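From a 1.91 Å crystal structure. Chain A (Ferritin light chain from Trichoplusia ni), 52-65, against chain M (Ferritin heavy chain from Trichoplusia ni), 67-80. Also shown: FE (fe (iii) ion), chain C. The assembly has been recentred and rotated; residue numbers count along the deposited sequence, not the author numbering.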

# COMPACT_ATOMS: atom_id res chain seq x y z
N SER A 52 49.25 -6.52 9.79
CA SER A 52 48.29 -5.97 8.83
C SER A 52 49.03 -5.58 7.55
O SER A 52 48.54 -5.85 6.45
CB SER A 52 47.51 -4.76 9.38
OG SER A 52 48.31 -3.60 9.52
N TYR A 53 50.20 -4.97 7.68
CA TYR A 53 50.96 -4.58 6.50
C TYR A 53 51.63 -5.78 5.81
O TYR A 53 51.77 -5.78 4.59
CB TYR A 53 51.95 -3.45 6.85
CG TYR A 53 51.26 -2.09 6.81
CD1 TYR A 53 51.01 -1.36 7.98
CD2 TYR A 53 50.83 -1.57 5.59
CE1 TYR A 53 50.34 -0.12 7.92
CE2 TYR A 53 50.16 -0.35 5.53
CZ TYR A 53 49.92 0.37 6.68
OH TYR A 53 49.28 1.58 6.58
N ASP A 54 52.02 -6.81 6.56
CA ASP A 54 52.58 -8.01 5.93
C ASP A 54 51.49 -8.64 5.04
O ASP A 54 51.74 -9.03 3.89
CB ASP A 54 52.99 -9.09 6.96
CG ASP A 54 54.23 -8.72 7.75
OD1 ASP A 54 55.06 -7.95 7.24
OD2 ASP A 54 54.38 -9.21 8.89
N TYR A 55 50.29 -8.77 5.58
CA TYR A 55 49.18 -9.36 4.83
C TYR A 55 48.83 -8.50 3.61
O TYR A 55 48.45 -9.01 2.56
CB TYR A 55 47.94 -9.50 5.73
CG TYR A 55 48.12 -10.51 6.86
CD1 TYR A 55 47.49 -10.31 8.08
CD2 TYR A 55 48.90 -11.66 6.69
CE1 TYR A 55 47.61 -11.24 9.12
CE2 TYR A 55 49.03 -12.60 7.73
CZ TYR A 55 48.38 -12.38 8.94
OH TYR A 55 48.47 -13.30 9.97
N LEU A 56 48.93 -7.18 3.77
CA LEU A 56 48.63 -6.29 2.66
C LEU A 56 49.61 -6.55 1.51
O LEU A 56 49.21 -6.55 0.34
CB LEU A 56 48.72 -4.82 3.12
CG LEU A 56 48.41 -3.80 2.02
CD1 LEU A 56 46.96 -3.99 1.58
CD2 LEU A 56 48.61 -2.38 2.53
N LEU A 57 50.88 -6.77 1.83
CA LEU A 57 51.87 -7.04 0.78
C LEU A 57 51.60 -8.39 0.11
O LEU A 57 51.81 -8.53 -1.09
CB LEU A 57 53.30 -7.00 1.36
CG LEU A 57 53.73 -5.60 1.85
CD1 LEU A 57 55.11 -5.70 2.50
CD2 LEU A 57 53.76 -4.61 0.69
N SER A 58 51.14 -9.38 0.87
CA SER A 58 50.80 -10.67 0.26
C SER A 58 49.59 -10.47 -0.66
O SER A 58 49.54 -11.05 -1.75
CB SER A 58 50.44 -11.72 1.33
OG SER A 58 51.61 -12.16 2.00
N ALA A 59 48.62 -9.67 -0.23
CA ALA A 59 47.44 -9.43 -1.08
C ALA A 59 47.89 -8.78 -2.39
O ALA A 59 47.38 -9.12 -3.47
CB ALA A 59 46.45 -8.51 -0.36
N ALA A 60 48.84 -7.85 -2.31
CA ALA A 60 49.36 -7.18 -3.50
C ALA A 60 50.07 -8.18 -4.40
O ALA A 60 49.83 -8.23 -5.61
CB ALA A 60 50.33 -6.04 -3.10
N TYR A 61 50.95 -8.99 -3.82
CA TYR A 61 51.68 -9.97 -4.61
C TYR A 61 50.75 -10.90 -5.40
O TYR A 61 50.99 -11.17 -6.58
CB TYR A 61 52.60 -10.82 -3.72
CG TYR A 61 53.41 -11.82 -4.52
CD1 TYR A 61 54.46 -11.40 -5.33
CD2 TYR A 61 53.11 -13.19 -4.48
CE1 TYR A 61 55.20 -12.31 -6.09
CE2 TYR A 61 53.84 -14.11 -5.24
CZ TYR A 61 54.88 -13.66 -6.03
OH TYR A 61 55.61 -14.54 -6.78
N PHE A 62 49.69 -11.39 -4.76
CA PHE A 62 48.78 -12.27 -5.47
C PHE A 62 47.88 -11.57 -6.47
O PHE A 62 47.11 -12.21 -7.19
CB PHE A 62 47.95 -13.10 -4.47
CG PHE A 62 48.74 -14.25 -3.91
CD1 PHE A 62 49.29 -14.18 -2.63
CD2 PHE A 62 49.03 -15.36 -4.71
CE1 PHE A 62 50.13 -15.20 -2.16
CE2 PHE A 62 49.87 -16.38 -4.25
CZ PHE A 62 50.42 -16.30 -2.98
N ASN A 63 47.98 -10.25 -6.53
CA ASN A 63 47.21 -9.48 -7.49
C ASN A 63 48.11 -8.96 -8.62
O ASN A 63 47.68 -8.09 -9.39
CB ASN A 63 46.46 -8.33 -6.79
CG ASN A 63 45.39 -7.68 -7.68
OD1 ASN A 63 44.69 -8.36 -8.43
ND2 ASN A 63 45.26 -6.36 -7.59
N ASN A 64 49.35 -9.45 -8.73
CA ASN A 64 50.19 -9.02 -9.86
C ASN A 64 49.70 -9.81 -11.08
O ASN A 64 48.99 -10.81 -10.93
CB ASN A 64 51.72 -9.14 -9.57
CG ASN A 64 52.28 -10.56 -9.70
OD1 ASN A 64 52.04 -11.27 -10.67
ND2 ASN A 64 53.08 -10.96 -8.72
N TYR A 65 50.05 -9.38 -12.30
CA TYR A 65 49.51 -10.04 -13.48
C TYR A 65 49.95 -11.48 -13.73
O TYR A 65 49.25 -12.22 -14.42
CB TYR A 65 49.78 -9.19 -14.74
CG TYR A 65 51.14 -9.43 -15.33
CD1 TYR A 65 51.34 -10.40 -16.31
CD2 TYR A 65 52.25 -8.72 -14.87
CE1 TYR A 65 52.62 -10.66 -16.82
CE2 TYR A 65 53.54 -8.97 -15.37
CZ TYR A 65 53.71 -9.95 -16.35
OH TYR A 65 54.97 -10.20 -16.83
N GLU M 67 45.25 7.32 5.05
CA GLU M 67 46.62 7.23 4.52
C GLU M 67 46.93 5.79 4.10
O GLU M 67 47.65 5.55 3.13
CB GLU M 67 47.65 7.71 5.54
CG GLU M 67 47.59 9.22 5.86
CD GLU M 67 47.68 10.12 4.61
OE1 GLU M 67 48.36 9.73 3.64
OE2 GLU M 67 47.09 11.22 4.61
N ARG M 68 46.41 4.83 4.85
CA ARG M 68 46.61 3.43 4.50
C ARG M 68 45.95 3.19 3.14
O ARG M 68 46.49 2.48 2.29
CB ARG M 68 46.00 2.52 5.57
CG ARG M 68 45.97 1.03 5.22
CD ARG M 68 45.55 0.20 6.46
NE ARG M 68 45.40 -1.23 6.18
CZ ARG M 68 44.29 -1.80 5.72
NH1 ARG M 68 44.26 -3.11 5.49
NH2 ARG M 68 43.21 -1.06 5.52
N GLU M 69 44.77 3.77 2.92
CA GLU M 69 44.09 3.61 1.62
C GLU M 69 44.92 4.27 0.50
O GLU M 69 44.95 3.76 -0.62
CB GLU M 69 42.70 4.26 1.63
CG GLU M 69 41.66 3.60 2.54
CD GLU M 69 41.36 2.15 2.17
OE1 GLU M 69 41.29 1.84 0.95
OE2 GLU M 69 41.20 1.31 3.08
N HIS M 70 45.58 5.39 0.79
CA HIS M 70 46.42 6.05 -0.23
C HIS M 70 47.55 5.12 -0.63
O HIS M 70 47.88 5.00 -1.81
CB HIS M 70 47.03 7.36 0.30
CG HIS M 70 46.04 8.46 0.53
ND1 HIS M 70 46.37 9.65 1.13
CD2 HIS M 70 44.71 8.53 0.24
CE1 HIS M 70 45.29 10.41 1.22
NE2 HIS M 70 44.27 9.76 0.68
N ALA M 71 48.18 4.48 0.36
CA ALA M 71 49.26 3.55 0.06
C ALA M 71 48.73 2.42 -0.84
O ALA M 71 49.36 2.04 -1.82
CB ALA M 71 49.82 2.96 1.35
N MET M 72 47.56 1.88 -0.49
CA MET M 72 46.97 0.80 -1.28
C MET M 72 46.67 1.23 -2.72
O MET M 72 46.85 0.45 -3.65
CB MET M 72 45.68 0.28 -0.61
CG MET M 72 45.94 -0.47 0.70
SD MET M 72 44.45 -0.88 1.68
CE MET M 72 43.12 -0.72 0.44
N LYS M 73 46.20 2.47 -2.91
CA LYS M 73 45.91 2.94 -4.26
C LYS M 73 47.17 3.02 -5.12
O LYS M 73 47.13 2.70 -6.31
CB LYS M 73 45.24 4.32 -4.25
CG LYS M 73 43.80 4.32 -3.74
CD LYS M 73 43.22 5.74 -3.70
CE LYS M 73 43.19 6.35 -5.10
NZ LYS M 73 42.62 7.74 -5.12
N LEU M 74 48.29 3.45 -4.53
CA LEU M 74 49.54 3.54 -5.29
C LEU M 74 50.03 2.14 -5.64
O LEU M 74 50.54 1.91 -6.74
CB LEU M 74 50.60 4.28 -4.46
CG LEU M 74 50.26 5.76 -4.19
CD1 LEU M 74 51.29 6.34 -3.22
CD2 LEU M 74 50.27 6.55 -5.52
N ILE M 75 49.90 1.21 -4.70
CA ILE M 75 50.30 -0.18 -4.95
C ILE M 75 49.43 -0.75 -6.08
O ILE M 75 49.94 -1.41 -6.99
CB ILE M 75 50.14 -1.05 -3.68
CG1 ILE M 75 51.21 -0.65 -2.65
CG2 ILE M 75 50.24 -2.55 -4.03
CD1 ILE M 75 50.96 -1.22 -1.24
N GLU M 76 48.12 -0.51 -6.03
CA GLU M 76 47.23 -1.01 -7.09
C GLU M 76 47.61 -0.43 -8.45
O GLU M 76 47.47 -1.10 -9.47
CB GLU M 76 45.76 -0.67 -6.80
CG GLU M 76 45.18 -1.40 -5.59
CD GLU M 76 44.88 -2.87 -5.88
OE1 GLU M 76 44.77 -3.65 -4.91
OE2 GLU M 76 44.73 -3.24 -7.06
N TYR M 77 48.05 0.82 -8.48
CA TYR M 77 48.43 1.43 -9.76
C TYR M 77 49.64 0.66 -10.33
O TYR M 77 49.66 0.30 -11.51
CB TYR M 77 48.80 2.91 -9.57
CG TYR M 77 49.02 3.59 -10.91
CD1 TYR M 77 47.97 4.23 -11.57
CD2 TYR M 77 50.25 3.47 -11.57
CE1 TYR M 77 48.13 4.73 -12.87
CE2 TYR M 77 50.42 3.96 -12.87
CZ TYR M 77 49.35 4.57 -13.52
OH TYR M 77 49.48 4.99 -14.82
N LEU M 78 50.65 0.42 -9.50
CA LEU M 78 51.83 -0.31 -9.98
C LEU M 78 51.43 -1.70 -10.49
O LEU M 78 51.93 -2.16 -11.53
CB LEU M 78 52.87 -0.46 -8.85
CG LEU M 78 53.52 0.85 -8.36
CD1 LEU M 78 54.55 0.54 -7.27
CD2 LEU M 78 54.19 1.58 -9.52
N LEU M 79 50.54 -2.38 -9.78
CA LEU M 79 50.11 -3.72 -10.19
C LEU M 79 49.40 -3.67 -11.54
O LEU M 79 49.60 -4.55 -12.39
CB LEU M 79 49.17 -4.33 -9.14
CG LEU M 79 49.81 -4.71 -7.79
CD1 LEU M 79 48.70 -4.94 -6.74
CD2 LEU M 79 50.67 -5.98 -7.95
N MET M 80 48.57 -2.65 -11.74
CA MET M 80 47.85 -2.51 -13.00
C MET M 80 48.82 -2.33 -14.18
O MET M 80 48.55 -2.80 -15.28
CB MET M 80 46.90 -1.30 -12.95
CG MET M 80 46.29 -0.94 -14.32
SD MET M 80 45.27 0.56 -14.30
CE MET M 80 46.61 1.84 -14.16
FE FE C . 48.22 10.32 1.67
O HOH W 1 47.81 -2.55 6.76
O HOH W 2 51.30 -6.71 -12.05
O HOH W 3 48.05 12.25 2.33
O HOH W 4 48.68 10.97 -0.22

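The two stretches run in nearly the same direction, their helix axes inclined by 24° and no closer than 10.8 Å. The CA pairing shows how they converge: Tyr A53 CA lies 9.3 Å from Arg M68 CA, Leu A56 CA 8.3 Å from Met M72 CA, Ala A60 CA 7.2 Å from Ile M75 CA, and Asn A64 CA 5.3 Å from Leu M79 CA. Together the stretches bury 536 Å², and with hydrogens placed no direct hydrogen bond passes between them; the polar links run through water.

Where the backbones are widest apart, water 1 fills the gap. Ser A52 points its CB toward chain M, yet Ser A52 OG stays 5.0 Å from Arg M68 NE. The water donates to Ser A52 OG at 3.0 Å and accepts from Arg M68 NE at 2.8 Å, so its two roles are distinct and the bridge is directional.

Tyr A53 leaves its helix sideways, but the length of the ring carries its end to the partner: OH comes within 3.6 Å of Arg M68 CB. The nearby Arg M68 CG meets the ring obliquely. This is packing against the aliphatic part of an extended arginine, whose first three chi angles are all t; the Tyr A53 hydroxyl finds its hydrogen bond elsewhere in the structure.

One turn on, Leu A56 points toward chain M and places CD2 3.8 Å from Met M72 CG, an apolar contact. Its t, p rotamer accompanies 71 Å² of covered surface, the most for any residue of this chain A stretch. Leu A57, by contrast, has its CA-to-CB bond directed away; the end of its side chain comes nearer, but Leu A57 CD2 still stops 4.8 Å from Ile M75 CD1.

Ala A60 sits where the backbones have drawn closer, and a methyl group suffices to reach across. Its CB is 3.6 Å from Ile M75 CG2 and 4.1 Å from Leu M79 CD1. Its carbonyl also takes part in the packing, with Ala A60 O 3.4 Å from Leu M79 CD2, while accepting a backbone hydrogen bond from Asn A63 N at 2.9 Å.

A type I turn from Tyr A61 to Asn A64 follows. Asn A63 points toward chain M, its ND2 3.2 Å from Glu M76 OE2; the distance alone would suggest a hydrogen bond, but the angle is poor and the pair does not qualify. The same ND2 lies 3.8 Å from Leu M79 CD1.

At Asn A64 the contact is made close to the backbone: CA is 3.6 Å and CB 3.7 Å from Leu M79 CD2, whereas the end of the side chain leads away. Leu M79 thus touches Ala A60, Asn A63 and Asn A64, and its 94 Å² of covered surface is the largest in either stretch. Finally, water 2 links the backbones, accepting from Tyr A65 N at 3.0 Å and donating to Leu M79 O at 2.8 Å.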